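Local atomic coordinates of tapirin (Caldicellulosiruptor hydrothermalis, PDB entry 6N2C), a protein that probably binds cellulose through its C-terminal beta-helix domain and so attaches the thermophilic bacterium to plant biomass. Residues 388-393 with 410-415; 522-527 with 539-544. One frame throughout, in Å; residues are numbered along the deposited sequence. Where two conformers were deposited one is given.

Both contacts join parallel strands of neighbouring coils in one long beta-helix, but on opposite sides of the chain's centre: the centres of interaction 1 and interaction 2 lie 55 Å apart, their nearest atoms about 45 Å. Strands 388-391 and 411-413 of interaction 1 belong to one face of the helix, strands 522-524 and 541-543 of interaction 2 to another. The zinc ligands His530, Asp532 and Glu551 sit on strands 530-532 and 548-552, at the other end of interaction 1's face. Interaction 2 is near this site, the Phe543 side chain being about 12 Å from the zinc, whereas interaction 1 is remote from it.

Interaction 1 (388-393 with 410-415); sequences KLNVKK and NIRVSD
In Asn390, CG is anti to the backbone N (chi1 179°), while in Arg412 CG stands beside its own backbone N and the chain bends at chi2 and chi3, bringing its end back to Asn390; amide and guanidinium are stacked. The two planes are 13° apart, with Asn390 CG over the centre of the guanidinium, 3.7 Å from Arg412 CZ, and Asn390 ND2 3.6 Å from Arg412 NH2. A water donates to Asn390 OD1 and accepts a weak bond from Arg412 NH2. Arg412 was deposited in two conformers, and the stack belongs to the one described. An alanine in place of Asn390 would probably leave this face of the guanidinium without its amide cover and the group freer to turn.

The buried face carries Leu389, Val391, Ile411 and Val413; here Val391 CG2 lies 4.0 Å from Val413 CG2, and the two side chains run side by side, Val391 also packing on Ile369 and Val413 on Leu433. The backbones hold a regular parallel ladder, its shortest bond from Arg412 N to Leu389 O at 2.7 Å. Pairing continues into the corner the chain turns here: Asp415 N donates to Lys392 O at 2.8 Å. There Lys393 runs alongside Asp415 with NZ 4.4 Å from OD2, too far for a salt bridge, and a water joins the two charged groups; Lys393 NZ has its salt bridge with Glu418. In-register parallel strands, aliphatic residues aligned from coil to coil on the inner face, and corners that align are the signature of a parallel beta-helix.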
ATOM      1  N   LYS A 388     -17.337 -15.352 -19.436  1.00 21.78           N
ATOM      2  CA  LYS A 388     -16.718 -14.738 -20.527  1.00 22.26           C
ATOM      3  C   LYS A 388     -15.201 -14.846 -20.391  1.00 27.87           C
ATOM      4  O   LYS A 388     -14.602 -14.080 -19.590  1.00 25.83           O
ATOM      5  CB  LYS A 388     -17.088 -13.299 -20.611  1.00 27.29           C
ATOM      6  CG  LYS A 388     -18.545 -13.092 -21.014  1.00 33.33           C
ATOM      7  CD  LYS A 388     -18.791 -11.598 -21.195  1.00 42.61           C
ATOM      8  CE  LYS A 388     -20.162 -11.175 -20.707  1.00 50.63           C
ATOM      9  NZ  LYS A 388     -21.199 -11.907 -21.480  1.00 54.80           N
ATOM     10  N   LEU A 389     -14.593 -15.753 -21.153  0.61 24.60           N
ATOM     11  CA  LEU A 389     -13.145 -15.991 -21.102  0.61 27.00           C
ATOM     12  C   LEU A 389     -12.599 -15.797 -22.482  0.61 28.39           C
ATOM     13  O   LEU A 389     -13.135 -16.357 -23.444  0.61 34.15           O
ATOM     14  CB  LEU A 389     -12.814 -17.409 -20.721  0.61 29.46           C
ATOM     15  CG  LEU A 389     -13.223 -18.010 -19.413  0.61 28.41           C
ATOM     16  CD1 LEU A 389     -12.595 -19.393 -19.328  0.61 29.93           C
ATOM     17  CD2 LEU A 389     -12.706 -17.076 -18.315  0.61 35.30           C
ATOM     18  N   ASN A 390     -11.597 -14.953 -22.603  1.00 23.73           N
ATOM     19  CA  ASN A 390     -10.914 -14.704 -23.858  1.00 22.83           C
ATOM     20  C   ASN A 390      -9.393 -14.708 -23.578  1.00 25.14           C
ATOM     21  O   ASN A 390      -8.828 -13.650 -23.173  1.00 24.86           O
ATOM     22  CB  ASN A 390     -11.411 -13.381 -24.424  1.00 23.88           C
ATOM     23  CG  ASN A 390     -10.745 -13.028 -25.725  1.00 26.50           C
ATOM     24  OD1 ASN A 390     -10.262 -13.916 -26.456  1.00 30.00           O
ATOM     25  ND2 ASN A 390     -10.648 -11.754 -25.995  1.00 29.25           N
ATOM     26  N   VAL A 391      -8.738 -15.851 -23.773  1.00 20.90           N
ATOM     27  CA  VAL A 391      -7.365 -16.024 -23.411  1.00 22.13           C
ATOM     28  C   VAL A 391      -6.616 -16.802 -24.434  1.00 24.16           C
ATOM     29  O   VAL A 391      -7.222 -17.325 -25.395  1.00 24.65           O
ATOM     30  CB  VAL A 391      -7.221 -16.711 -22.044  1.00 23.42           C
ATOM     31  CG1 VAL A 391      -8.044 -15.971 -21.013  1.00 23.17           C
ATOM     32  CG2 VAL A 391      -7.741 -18.148 -22.069  1.00 23.94           C
ATOM     33  N   LYS A 392      -5.299 -16.880 -24.267  1.00 20.77           N
ATOM     34  CA  LYS A 392      -4.500 -17.666 -25.217  1.00 22.12           C
ATOM     35  C   LYS A 392      -4.392 -19.127 -24.810  1.00 23.08           C
ATOM     36  O   LYS A 392      -4.575 -20.017 -25.642  1.00 21.92           O
ATOM     37  CB  LYS A 392      -3.156 -17.019 -25.375  1.00 23.79           C
ATOM     38  CG  LYS A 392      -2.222 -17.711 -26.372  1.00 26.11           C
ATOM     39  CD  LYS A 392      -1.071 -16.819 -26.805  1.00 23.51           C
ATOM     40  CE  LYS A 392       0.089 -16.883 -25.833  1.00 26.32           C
ATOM     41  NZ  LYS A 392       1.143 -15.886 -26.188  1.00 26.59           N
ATOM     42  N   LYS A 393      -3.993 -19.405 -23.581  1.00 20.84           N
ATOM     43  CA  LYS A 393      -3.815 -20.782 -23.122  1.00 20.89           C
ATOM     44  C   LYS A 393      -4.134 -20.919 -21.657  1.00 19.60           C
ATOM     45  O   LYS A 393      -3.860 -20.022 -20.865  1.00 20.07           O
ATOM     46  CB  LYS A 393      -2.363 -21.280 -23.367  1.00 20.36           C
ATOM     47  CG  LYS A 393      -2.049 -22.716 -22.976  1.00 23.25           C
ATOM     48  CD  LYS A 393      -0.593 -23.083 -23.249  1.00 27.19           C
ATOM     49  CE  LYS A 393      -0.372 -24.573 -23.153  1.00 29.58           C
ATOM     50  NZ  LYS A 393       1.094 -24.895 -23.329  1.00 37.07           N
ATOM     51  N   ASN A 410     -19.160 -17.967 -24.965  1.00 34.09           N
ATOM     52  CA  ASN A 410     -18.228 -16.896 -24.594  1.00 29.62           C
ATOM     53  C   ASN A 410     -16.882 -17.387 -24.048  1.00 28.71           C
ATOM     54  O   ASN A 410     -16.163 -16.596 -23.414  1.00 24.78           O
ATOM     55  CB  ASN A 410     -18.869 -15.957 -23.625  1.00 32.04           C
ATOM     56  CG  ASN A 410     -19.958 -15.139 -24.293  1.00 39.14           C
ATOM     57  OD1 ASN A 410     -19.781 -14.692 -25.415  1.00 40.36           O
ATOM     58  ND2 ASN A 410     -21.046 -14.964 -23.625  1.00 36.98           N
ATOM     59  N   ILE A 411     -16.565 -18.656 -24.242  1.00 27.68           N
ATOM     60  CA  ILE A 411     -15.243 -19.186 -23.825  1.00 26.71           C
ATOM     61  C   ILE A 411     -14.431 -19.256 -25.098  1.00 28.33           C
ATOM     62  O   ILE A 411     -14.762 -20.061 -25.998  1.00 30.32           O
ATOM     63  CB  ILE A 411     -15.369 -20.541 -23.143  1.00 26.53           C
ATOM     64  CG1 ILE A 411     -16.119 -20.346 -21.827  1.00 24.49           C
ATOM     65  CG2 ILE A 411     -13.990 -21.223 -22.951  1.00 28.74           C
ATOM     66  CD1 ILE A 411     -16.409 -21.607 -21.042  1.00 28.63           C
ATOM     67  N   ARG A 412     -13.422 -18.384 -25.233  0.53 24.59           N
ATOM     68  CA  ARG A 412     -12.498 -18.379 -26.369  0.53 26.50           C
ATOM     69  C   ARG A 412     -11.070 -18.615 -25.871  0.53 28.04           C
ATOM     70  O   ARG A 412     -10.589 -17.916 -24.948  0.53 25.59           O
ATOM     71  CB  ARG A 412     -12.577 -17.061 -27.137  0.53 29.24           C
ATOM     72  CG  ARG A 412     -13.946 -16.787 -27.797  0.53 32.60           C
ATOM     73  CD  ARG A 412     -14.482 -15.392 -27.433  0.53 37.72           C
ATOM     74  NE  ARG A 412     -13.807 -14.277 -28.134  0.53 38.27           N
ATOM     75  CZ  ARG A 412     -13.796 -12.991 -27.737  0.53 36.91           C
ATOM     76  NH1 ARG A 412     -14.394 -12.587 -26.622  0.53 32.21           N
ATOM     77  NH2 ARG A 412     -13.177 -12.092 -28.481  0.53 40.97           N
ATOM     78  N   VAL A 413     -10.402 -19.592 -26.477  1.00 23.43           N
ATOM     79  CA  VAL A 413      -9.015 -19.983 -26.091  1.00 26.08           C
ATOM     80  C   VAL A 413      -8.313 -20.235 -27.402  1.00 26.50           C
ATOM     81  O   VAL A 413      -8.579 -21.243 -28.091  1.00 30.57           O
ATOM     82  CB  VAL A 413      -8.956 -21.242 -25.193  1.00 24.30           C
ATOM     83  CG1 VAL A 413      -7.514 -21.536 -24.750  1.00 26.58           C
ATOM     84  CG2 VAL A 413      -9.828 -21.045 -23.938  1.00 25.50           C
ATOM     85  N   SER A 414      -7.389 -19.351 -27.742  1.00 23.18           N
ATOM     86  CA  SER A 414      -6.796 -19.407 -29.078  1.00 27.24           C
ATOM     87  C   SER A 414      -5.782 -20.540 -29.273  1.00 27.42           C
ATOM     88  O   SER A 414      -5.647 -21.101 -30.393  1.00 29.08           O
ATOM     89  CB  SER A 414      -6.229 -18.037 -29.449  1.00 27.46           C
ATOM     90  OG  SER A 414      -5.120 -17.732 -28.659  1.00 26.67           O
ATOM     91  N   ASP A 415      -5.104 -20.958 -28.224  1.00 22.73           N
ATOM     92  CA  ASP A 415      -4.197 -22.080 -28.302  1.00 24.08           C
ATOM     93  C   ASP A 415      -4.925 -23.319 -27.769  1.00 28.81           C
ATOM     94  O   ASP A 415      -5.504 -24.093 -28.559  1.00 26.45           O
ATOM     95  CB  ASP A 415      -2.897 -21.807 -27.553  1.00 27.10           C
ATOM     96  CG  ASP A 415      -1.933 -22.997 -27.511  1.00 28.82           C
ATOM     97  OD1 ASP A 415      -2.084 -24.027 -28.237  1.00 27.62           O
ATOM     98  OD2 ASP A 415      -0.950 -22.961 -26.712  1.00 30.31           O
TER
HETATM   99  O   HOH W   1     -21.828 -15.304 -21.360  0.89 39.49           O
HETATM  100  O   HOH W   2     -11.311 -13.580 -29.516  1.00 52.18           O
HETATM  101  O   HOH W   3       1.110 -24.363 -26.225  1.00 33.61           O

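Interaction 2 (522-527 with 539-544); sequences INVPPD and GSLQFN. With EDO (1,2-ethanediol), chain D.
Val524 and Phe543 form the tight part of this contact, lying side by side and pointing the same way into the protein. Val524 CG2, anti to its own carbonyl carbon, comes obliquely to within 3.7 Å of Phe543 CE2. One rung back, Ile522 CB lies 3.8 Å from Leu541 CD1 in the conformer described. Phe500 of helix 494-500 packs on Ile522 and Val524, and Phe196 on the ring of Phe543, so the apolar row is enclosed by other parts of the fold.

The other face is polar and looser. Asn523 and Gln542 cross with their amide planes 56° apart, their closest side-chain approach being Asn523 OD1 to Gln542 CB, 3.5 Å. A water bridges the strands on this face, donating to Asn523 OD1 at 2.6 Å and to Ser540 O at 2.8 Å. At the exposed end, Asn544 leans over the neighbouring strand, its OD1 3.3 Å from Asn523 CB, while Asn544 N donates to Val524 O.

Between these faces the parallel backbones bond in alternation, the Gln542 N to Ile522 O link being almost straight at 177°. Within this chain, strand 522-524 is the outermost on its face of the helix, and Asn523 N donates to ethanediol O1 at 2.9 Å. The ethanediol probably came from the crystallisation liquor, so its capture implies an edge strand whose outward N-H can donate to a small hydroxyl partner, beside an apolar row packed against aromatic rings.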
ATOM      1  N   ILE A 522       1.361  13.939  20.484  1.00 18.42           N
ATOM      2  CA  ILE A 522       1.237  15.285  19.944  1.00 19.39           C
ATOM      3  C   ILE A 522      -0.150  15.510  19.475  1.00 21.33           C
ATOM      4  O   ILE A 522      -0.589  14.870  18.551  1.00 19.47           O
ATOM      5  CB  ILE A 522       2.211  15.617  18.785  1.00 17.50           C
ATOM      6  CG1 ILE A 522       3.655  15.473  19.227  1.00 17.58           C
ATOM      7  CG2 ILE A 522       1.971  17.028  18.302  1.00 19.33           C
ATOM      8  CD1 ILE A 522       4.713  15.455  18.126  1.00 18.80           C
ATOM      9  N   ASN A 523      -0.875  16.449  20.128  1.00 20.00           N
ATOM     10  CA  ASN A 523      -2.182  16.850  19.635  1.00 21.31           C
ATOM     11  C   ASN A 523      -2.049  18.174  19.043  1.00 20.95           C
ATOM     12  O   ASN A 523      -1.795  19.154  19.770  1.00 23.24           O
ATOM     13  CB  ASN A 523      -3.158  16.906  20.836  1.00 24.51           C
ATOM     14  CG  ASN A 523      -3.338  15.560  21.489  1.00 29.38           C
ATOM     15  OD1 ASN A 523      -3.351  14.510  20.794  1.00 31.81           O
ATOM     16  ND2 ASN A 523      -3.424  15.546  22.849  1.00 36.92           N
ATOM     17  N   VAL A 524      -2.205  18.254  17.742  1.00 19.71           N
ATOM     18  CA  VAL A 524      -2.009  19.484  17.010  1.00 20.97           C
ATOM     19  C   VAL A 524      -3.273  20.353  17.104  1.00 26.01           C
ATOM     20  O   VAL A 524      -4.394  19.902  16.823  1.00 22.06           O
ATOM     21  CB  VAL A 524      -1.700  19.249  15.574  1.00 20.95           C
ATOM     22  CG1 VAL A 524      -1.369  20.563  14.863  1.00 22.68           C
ATOM     23  CG2 VAL A 524      -0.487  18.317  15.438  1.00 22.54           C
ATOM     24  N   PRO A 525      -3.120  21.602  17.572  1.00 23.47           N
ATOM     25  CA  PRO A 525      -4.323  22.422  17.752  1.00 22.92           C
ATOM     26  C   PRO A 525      -5.099  22.625  16.501  1.00 22.81           C
ATOM     27  O   PRO A 525      -4.519  22.739  15.414  1.00 21.00           O
ATOM     28  CB  PRO A 525      -3.764  23.776  18.229  1.00 23.32           C
ATOM     29  CG  PRO A 525      -2.541  23.439  18.899  1.00 23.52           C
ATOM     30  CD  PRO A 525      -1.949  22.222  18.209  1.00 22.95           C
ATOM     31  N   PRO A 526      -6.442  22.750  16.623  1.00 21.86           N
ATOM     32  CA  PRO A 526      -7.237  22.981  15.403  1.00 25.28           C
ATOM     33  C   PRO A 526      -7.082  24.271  14.642  1.00 27.51           C
ATOM     34  O   PRO A 526      -7.472  24.336  13.487  1.00 31.91           O
ATOM     35  CB  PRO A 526      -8.674  22.895  15.911  1.00 26.85           C
ATOM     36  CG  PRO A 526      -8.589  23.303  17.308  1.00 25.89           C
ATOM     37  CD  PRO A 526      -7.262  22.817  17.851  1.00 26.76           C
ATOM     38  N   ASP A 527      -6.480  25.294  15.244  1.00 24.08           N
ATOM     39  CA  ASP A 527      -6.303  26.532  14.477  1.00 29.66           C
ATOM     40  C   ASP A 527      -5.060  26.529  13.578  1.00 31.54           C
ATOM     41  O   ASP A 527      -4.899  27.428  12.755  1.00 31.39           O
ATOM     42  CB  ASP A 527      -6.276  27.757  15.418  1.00 32.21           C
ATOM     43  CG  ASP A 527      -5.175  27.719  16.464  1.00 38.16           C
ATOM     44  OD1 ASP A 527      -4.552  26.657  16.807  1.00 36.88           O
ATOM     45  OD2 ASP A 527      -4.895  28.815  17.012  1.00 47.20           O
ATOM     46  N   GLY A 539       3.858   8.781  21.648  1.00 17.31           N
ATOM     47  CA  GLY A 539       2.444   8.596  21.665  1.00 19.32           C
ATOM     48  C   GLY A 539       1.864   8.920  20.320  1.00 19.55           C
ATOM     49  O   GLY A 539       2.600   9.143  19.366  1.00 18.10           O
ATOM     50  N   SER A 540       0.554   8.914  20.232  1.00 17.48           N
ATOM     51  CA  SER A 540      -0.108   9.170  18.977  1.00 16.31           C
ATOM     52  C   SER A 540       0.031  10.607  18.498  1.00 15.88           C
ATOM     53  O   SER A 540       0.045  11.549  19.300  1.00 18.37           O
ATOM     54  CB  SER A 540      -1.620   8.862  19.030  1.00 17.93           C
ATOM     55  OG  SER A 540      -1.786   7.464  19.175  1.00 18.20           O
ATOM     56  N   LEU A 541       0.008  10.736  17.190  0.53 15.51           N
ATOM     57  CA  LEU A 541      -0.032  12.003  16.554  0.53 15.78           C
ATOM     58  C   LEU A 541      -1.440  12.296  16.035  0.53 16.63           C
ATOM     59  O   LEU A 541      -1.927  11.668  15.050  0.53 15.62           O
ATOM     60  CB  LEU A 541       0.981  12.029  15.409  0.53 15.40           C
ATOM     61  CG  LEU A 541       0.945  13.234  14.542  0.53 15.03           C
ATOM     62  CD1 LEU A 541       1.206  14.529  15.306  0.53 16.05           C
ATOM     63  CD2 LEU A 541       1.975  13.059  13.465  0.53 15.61           C
ATOM     64  N   GLN A 542      -2.074  13.281  16.660  1.00 17.00           N
ATOM     65  CA  GLN A 542      -3.536  13.530  16.389  1.00 20.50           C
ATOM     66  C   GLN A 542      -3.691  14.907  15.978  1.00 19.93           C
ATOM     67  O   GLN A 542      -3.239  15.821  16.704  1.00 23.33           O
ATOM     68  CB  GLN A 542      -4.332  13.232  17.642  1.00 25.73           C
ATOM     69  CG  GLN A 542      -5.792  13.596  17.588  1.00 35.52           C
ATOM     70  CD  GLN A 542      -6.709  12.448  17.976  1.00 41.35           C
ATOM     71  OE1 GLN A 542      -6.455  11.721  18.979  1.00 46.27           O
ATOM     72  NE2 GLN A 542      -7.755  12.236  17.149  1.00 45.84           N
ATOM     73  N   PHE A 543      -4.306  15.106  14.826  1.00 18.04           N
ATOM     74  CA  PHE A 543      -4.609  16.421  14.336  1.00 20.72           C
ATOM     75  C   PHE A 543      -6.028  16.754  14.787  1.00 22.81           C
ATOM     76  O   PHE A 543      -6.968  16.070  14.378  1.00 21.24           O
ATOM     77  CB  PHE A 543      -4.464  16.499  12.828  1.00 18.41           C
ATOM     78  CG  PHE A 543      -3.017  16.309  12.411  1.00 19.11           C
ATOM     79  CD1 PHE A 543      -2.442  15.028  12.275  1.00 17.10           C
ATOM     80  CD2 PHE A 543      -2.203  17.411  12.257  1.00 19.84           C
ATOM     81  CE1 PHE A 543      -1.110  14.847  11.918  1.00 22.56           C
ATOM     82  CE2 PHE A 543      -0.855  17.228  11.930  1.00 22.50           C
ATOM     83  CZ  PHE A 543      -0.286  15.949  11.767  1.00 22.68           C
ATOM     84  N   ASN A 544      -6.140  17.775  15.633  1.00 27.36           N
ATOM     85  CA  ASN A 544      -7.446  18.131  16.273  1.00 29.81           C
ATOM     86  C   ASN A 544      -8.275  19.011  15.355  1.00 29.69           C
ATOM     87  O   ASN A 544      -9.456  19.255  15.634  1.00 29.14           O
ATOM     88  CB  ASN A 544      -7.239  18.697  17.659  1.00 28.93           C
ATOM     89  CG  ASN A 544      -6.870  17.607  18.708  1.00 31.36           C
ATOM     90  OD1 ASN A 544      -6.161  17.855  19.718  1.00 39.24           O
ATOM     91  ND2 ASN A 544      -7.411  16.430  18.518  1.00 26.13           N
TER
HETATM   92  C1  EDO D 702      -0.358  16.123  23.646  0.88 32.09           C
HETATM   93  O1  EDO D 702      -0.073  17.229  22.827  0.88 23.01           O
HETATM   94  C2  EDO D 702       0.690  15.990  24.763  0.88 35.74           C
HETATM   95  O2  EDO D 702       0.784  17.154  25.606  0.88 41.87           O
HETATM   96  O   HOH W   4      -2.034  12.242  20.989  0.80 24.40           O